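Local coordinates for protein hypothetical hydrolase (PDB 3TC9) that is of uncertain function but probably helps bind nutrients as an auxiliary protein, joining an immunoglobulin-like IPT/TIG domain to a six-bladed beta-propeller, at residues R182-I194 with C228-L240. Residues are numbered along the deposited sequence; the frame is centred on the assembly and turned at random.
Sequences RTICWTHEADSMI and CNGAETHPINGEL. With EDO (1,2-ethanediol), chain U.
Two threonine hydroxyls, one from each strand, fasten Thr183 to Ala231 and Thr233 to Trp186. Ala231 N gives its hydrogen almost straight (168°) to Thr183 OG1 at 2.9 Å. A chi1 of 62° sets that oxygen between the backbone N and the carbonyl carbon of Thr183, facing the other strand, while CG2 rests 3.6 Å from Gly230 CA. Thr233 OG1 donates to Trp186 O over a short 2.6 Å, tilted from the carbonyl plane. Between these bonds, Cys185 SG lies 3.7 Å from both Glu232 CA and Leu240 CD1, and the same leucine methyl reaches Ile194 CG2, making a small apolar layer. At one end the Arg182 side chain, bent at chi2 and chi3, runs beside Asn229, the guanidinium and amide planes inclined to each other and Asn229 O above the guanidinium centre. Asp198 ties the two side chains together, as a salt-bridge partner of Arg182 NH1 and an acceptor for Asn229 ND2, and Asn243 ND2 bonds Asn229 OD1; Glu272 is a second salt-bridge partner of NH1. At the other, more exposed end, the turn Thr187–Ala190 presents His188, whose CD2 approaches Pro235 O edge-on at 3.3 Å while Ile236 O lies over a ring face near the rim. The loop beneath is shaped by Asn237 N, bonded to His234 ND1 in the ring plane. Strands 181-186 and 231-233 are the first strands of successive four-stranded antiparallel sheets, consistent with the innermost strands of adjacent propeller blades. They run nearly parallel, 18° apart with axes 6.1 Å from each other, and side chains bridge them. Strand 141-145 flanks 181-186 through Trp141 and Ser143, and strand 240-244 follows 231-233 within its own sheet.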
loop_
_atom_site.group_PDB
_atom_site.type_symbol
_atom_site.label_atom_id
_atom_site.label_comp_id
_atom_site.label_asym_id
_atom_site.label_seq_id
_atom_site.Cartn_x
_atom_site.Cartn_y
_atom_site.Cartn_z
ATOM N N ARG B 182 -0.342 14.809 -29.356
ATOM C CA ARG B 182 0.745 14.377 -28.492
ATOM C C ARG B 182 0.348 14.035 -27.068
ATOM O O ARG B 182 0.845 13.054 -26.524
ATOM C CB ARG B 182 1.832 15.475 -28.450
ATOM C CG ARG B 182 2.473 15.801 -29.803
ATOM C CD ARG B 182 3.141 14.591 -30.452
ATOM N NE ARG B 182 4.165 14.007 -29.589
ATOM C CZ ARG B 182 5.463 14.296 -29.661
ATOM N NH1 ARG B 182 5.916 15.137 -30.584
ATOM N NH2 ARG B 182 6.322 13.721 -28.835
ATOM N N THR B 183 -0.472 14.873 -26.433
ATOM C CA THR B 183 -0.837 14.685 -25.037
ATOM C C THR B 183 -2.294 14.981 -24.777
ATOM O O THR B 183 -2.991 15.543 -25.622
ATOM C CB THR B 183 0.043 15.590 -24.081
ATOM O OG1 THR B 183 -0.146 16.984 -24.353
ATOM C CG2 THR B 183 1.530 15.231 -24.075
ATOM N N ILE B 184 -2.715 14.588 -23.553
ATOM C CA ILE B 184 -3.999 14.791 -22.895
ATOM C C ILE B 184 -3.739 15.277 -21.504
ATOM O O ILE B 184 -2.972 14.648 -20.755
ATOM C CB ILE B 184 -4.906 13.517 -22.798
ATOM C CG1 ILE B 184 -4.930 12.667 -24.044
ATOM C CG2 ILE B 184 -6.326 13.828 -22.243
ATOM C CD1 ILE B 184 -4.898 11.196 -23.722
ATOM N N CYS B 185 -4.424 16.345 -21.123
ATOM C CA CYS B 185 -4.450 16.790 -19.744
ATOM C C CYS B 185 -5.830 17.399 -19.458
ATOM O O CYS B 185 -6.688 17.450 -20.349
ATOM C CB CYS B 185 -3.290 17.709 -19.362
ATOM S SG CYS B 185 -3.195 19.256 -20.296
ATOM N N TRP B 186 -6.095 17.693 -18.192
ATOM C CA TRP B 186 -7.412 18.110 -17.749
ATOM C C TRP B 186 -7.352 19.397 -16.984
ATOM O O TRP B 186 -6.361 19.666 -16.297
ATOM C CB TRP B 186 -8.012 17.014 -16.849
ATOM C CG TRP B 186 -8.093 15.665 -17.512
ATOM C CD1 TRP B 186 -7.104 14.724 -17.602
ATOM C CD2 TRP B 186 -9.227 15.120 -18.196
ATOM N NE1 TRP B 186 -7.555 13.625 -18.298
ATOM C CE2 TRP B 186 -8.854 13.843 -18.679
ATOM C CE3 TRP B 186 -10.523 15.591 -18.452
ATOM C CZ2 TRP B 186 -9.735 13.034 -19.402
ATOM C CZ3 TRP B 186 -11.392 14.781 -19.161
ATOM C CH2 TRP B 186 -11.000 13.514 -19.614
ATOM N N THR B 187 -8.443 20.175 -17.057
ATOM C CA THR B 187 -8.605 21.395 -16.273
ATOM C C THR B 187 -8.823 20.931 -14.838
ATOM O O THR B 187 -9.258 19.786 -14.620
ATOM C CB THR B 187 -9.748 22.245 -16.820
ATOM O OG1 THR B 187 -10.927 21.441 -16.850
ATOM C CG2 THR B 187 -9.459 22.804 -18.201
ATOM N N HIS B 188 -8.480 21.778 -13.860
ATOM C CA HIS B 188 -8.592 21.416 -12.450
ATOM C C HIS B 188 -9.963 20.847 -12.079
ATOM O O HIS B 188 -10.018 19.887 -11.306
ATOM C CB HIS B 188 -8.233 22.584 -11.524
ATOM C CG HIS B 188 -8.070 22.145 -10.095
ATOM N ND1 HIS B 188 -8.897 22.628 -9.097
ATOM C CD2 HIS B 188 -7.248 21.204 -9.556
ATOM C CE1 HIS B 188 -8.541 21.993 -7.988
ATOM N NE2 HIS B 188 -7.576 21.105 -8.218
ATOM N N GLU B 189 -11.052 21.404 -12.641
ATOM C CA GLU B 189 -12.413 20.947 -12.348
ATOM C C GLU B 189 -12.821 19.723 -13.226
ATOM O O GLU B 189 -13.825 19.069 -12.933
ATOM C CB GLU B 189 -13.429 22.096 -12.458
ATOM C CG GLU B 189 -13.670 22.625 -13.866
ATOM C CD GLU B 189 -12.603 23.460 -14.553
ATOM O OE1 GLU B 189 -11.669 23.956 -13.876
ATOM O OE2 GLU B 189 -12.722 23.625 -15.788
ATOM N N ALA B 190 -11.995 19.393 -14.250
ATOM C CA ALA B 190 -12.153 18.296 -15.215
ATOM C C ALA B 190 -13.410 18.477 -16.091
ATOM O O ALA B 190 -13.917 17.512 -16.660
ATOM C CB ALA B 190 -12.161 16.940 -14.513
ATOM N N ASP B 191 -13.872 19.732 -16.247
ATOM C CA ASP B 191 -15.009 20.059 -17.115
ATOM C C ASP B 191 -14.549 20.015 -18.562
ATOM O O ASP B 191 -15.378 19.924 -19.467
ATOM C CB ASP B 191 -15.590 21.443 -16.779
ATOM N N SER B 192 -13.215 20.081 -18.778
ATOM C CA SER B 192 -12.609 20.085 -20.102
ATOM C C SER B 192 -11.355 19.224 -20.204
ATOM O O SER B 192 -10.570 19.089 -19.263
ATOM C CB SER B 192 -12.264 21.508 -20.508
ATOM O OG SER B 192 -13.414 22.340 -20.519
HETATM N N MSE B 193 -11.155 18.682 -21.395
HETATM C CA MSE B 193 -9.995 17.886 -21.742
HETATM C C MSE B 193 -9.138 18.702 -22.726
HETATM O O MSE B 193 -9.637 19.164 -23.755
HETATM C CB MSE B 193 -10.457 16.539 -22.324
HETATM C CG MSE B 193 -9.401 15.807 -23.114
HETATM SE SE MSE B 193 -9.870 13.968 -23.395
HETATM C CE MSE B 193 -11.225 14.172 -24.619
ATOM N N ILE B 194 -7.863 18.886 -22.402
ATOM C CA ILE B 194 -6.938 19.623 -23.255
ATOM C C ILE B 194 -6.193 18.638 -24.152
ATOM O O ILE B 194 -5.498 17.756 -23.645
ATOM C CB ILE B 194 -5.937 20.509 -22.468
ATOM C CG1 ILE B 194 -6.510 21.164 -21.160
ATOM C CG2 ILE B 194 -5.146 21.444 -23.400
ATOM C CD1 ILE B 194 -7.388 22.298 -21.294
ATOM N N CYS B 228 4.461 22.193 -30.886
ATOM C CA CYS B 228 4.187 21.916 -29.489
ATOM C C CYS B 228 4.171 20.399 -29.303
ATOM O O CYS B 228 3.401 19.708 -29.976
ATOM C CB CYS B 228 2.871 22.556 -29.075
ATOM S SG CYS B 228 2.486 22.375 -27.323
ATOM N N ASN B 229 5.017 19.877 -28.396
ATOM C CA ASN B 229 5.139 18.427 -28.178
ATOM C C ASN B 229 4.365 17.942 -26.953
ATOM O O ASN B 229 4.494 16.787 -26.559
ATOM C CB ASN B 229 6.619 18.030 -28.052
ATOM C CG ASN B 229 7.519 18.752 -29.023
ATOM O OD1 ASN B 229 8.369 19.521 -28.620
ATOM N ND2 ASN B 229 7.281 18.601 -30.316
ATOM N N GLY B 230 3.540 18.799 -26.382
ATOM C CA GLY B 230 2.734 18.421 -25.238
ATOM C C GLY B 230 2.424 19.564 -24.312
ATOM O O GLY B 230 3.159 20.553 -24.260
ATOM N N ALA B 231 1.324 19.416 -23.569
ATOM C CA ALA B 231 0.877 20.379 -22.576
ATOM C C ALA B 231 0.478 19.629 -21.307
ATOM O O ALA B 231 0.214 18.417 -21.356
ATOM C CB ALA B 231 -0.279 21.215 -23.110
ATOM N N GLU B 232 0.483 20.322 -20.161
ATOM C CA GLU B 232 0.185 19.723 -18.864
ATOM C C GLU B 232 -0.291 20.804 -17.897
ATOM O O GLU B 232 0.297 21.879 -17.857
ATOM C CB GLU B 232 1.449 19.011 -18.333
ATOM C CG GLU B 232 1.464 18.601 -16.868
ATOM C CD GLU B 232 0.699 17.360 -16.446
ATOM O OE1 GLU B 232 -0.490 17.226 -16.827
ATOM O OE2 GLU B 232 1.260 16.583 -15.636
ATOM N N THR B 233 -1.349 20.515 -17.128
ATOM C CA THR B 233 -1.868 21.439 -16.127
ATOM C C THR B 233 -1.232 21.163 -14.769
ATOM O O THR B 233 -0.858 20.021 -14.502
ATOM C CB THR B 233 -3.398 21.335 -16.030
ATOM O OG1 THR B 233 -3.763 19.961 -15.912
ATOM C CG2 THR B 233 -4.110 21.978 -17.198
ATOM N N HIS B 234 -1.124 22.195 -13.902
ATOM C CA HIS B 234 -0.631 22.029 -12.528
ATOM C C HIS B 234 -1.740 21.317 -11.725
ATOM O O HIS B 234 -2.900 21.741 -11.806
ATOM C CB HIS B 234 -0.205 23.357 -11.887
ATOM C CG HIS B 234 0.454 23.164 -10.557
ATOM N ND1 HIS B 234 -0.273 23.172 -9.386
ATOM C CD2 HIS B 234 1.741 22.881 -10.265
ATOM C CE1 HIS B 234 0.594 22.933 -8.419
ATOM N NE2 HIS B 234 1.820 22.758 -8.898
ATOM N N PRO B 235 -1.449 20.211 -10.993
ATOM C CA PRO B 235 -2.544 19.465 -10.348
ATOM C C PRO B 235 -3.244 20.180 -9.191
ATOM O O PRO B 235 -4.347 19.750 -8.816
ATOM C CB PRO B 235 -1.870 18.159 -9.884
ATOM C CG PRO B 235 -0.427 18.496 -9.752
ATOM C CD PRO B 235 -0.147 19.519 -10.820
ATOM N N ILE B 236 -2.661 21.271 -8.654
ATOM C CA ILE B 236 -3.275 21.995 -7.547
ATOM C C ILE B 236 -3.783 23.383 -8.010
ATOM O O ILE B 236 -4.930 23.740 -7.703
ATOM C CB ILE B 236 -2.294 22.099 -6.336
ATOM C CG1 ILE B 236 -1.641 20.733 -5.951
ATOM C CG2 ILE B 236 -2.884 22.876 -5.117
ATOM C CD1 ILE B 236 -2.548 19.604 -5.412
ATOM N N ASN B 237 -2.946 24.163 -8.717
ATOM C CA ASN B 237 -3.300 25.525 -9.136
ATOM C C ASN B 237 -3.985 25.605 -10.531
ATOM O O ASN B 237 -4.542 26.649 -10.866
ATOM C CB ASN B 237 -2.076 26.444 -9.065
ATOM C CG ASN B 237 -1.552 26.693 -7.656
ATOM O OD1 ASN B 237 -2.298 26.691 -6.669
ATOM N ND2 ASN B 237 -0.256 26.917 -7.523
ATOM N N GLY B 238 -3.968 24.520 -11.300
ATOM C CA GLY B 238 -4.672 24.430 -12.575
ATOM C C GLY B 238 -4.167 25.140 -13.819
ATOM O O GLY B 238 -4.804 25.006 -14.865
ATOM N N GLU B 239 -3.026 25.870 -13.758
ATOM C CA GLU B 239 -2.489 26.557 -14.948
ATOM C C GLU B 239 -1.834 25.557 -15.947
ATOM O O GLU B 239 -1.405 24.472 -15.551
ATOM C CB GLU B 239 -1.518 27.693 -14.570
ATOM C CG GLU B 239 -0.165 27.255 -14.045
ATOM C CD GLU B 239 -0.040 26.961 -12.563
ATOM O OE1 GLU B 239 -1.076 26.808 -11.880
ATOM O OE2 GLU B 239 1.109 26.889 -12.078
ATOM N N LEU B 240 -1.749 25.945 -17.233
ATOM C CA LEU B 240 -1.227 25.092 -18.298
ATOM C C LEU B 240 0.209 25.435 -18.699
ATOM O O LEU B 240 0.526 26.600 -18.934
ATOM C CB LEU B 240 -2.135 25.205 -19.523
ATOM C CG LEU B 240 -1.855 24.238 -20.674
ATOM C CD1 LEU B 240 -2.494 22.909 -20.416
ATOM C CD2 LEU B 240 -2.371 24.787 -21.968
HETATM C C1 EDO U . 4.117 11.478 -27.298
HETATM O O1 EDO U . 3.240 12.476 -26.792
HETATM C C2 EDO U . 4.642 10.716 -26.093
HETATM O O2 EDO U . 4.258 9.340 -26.175
#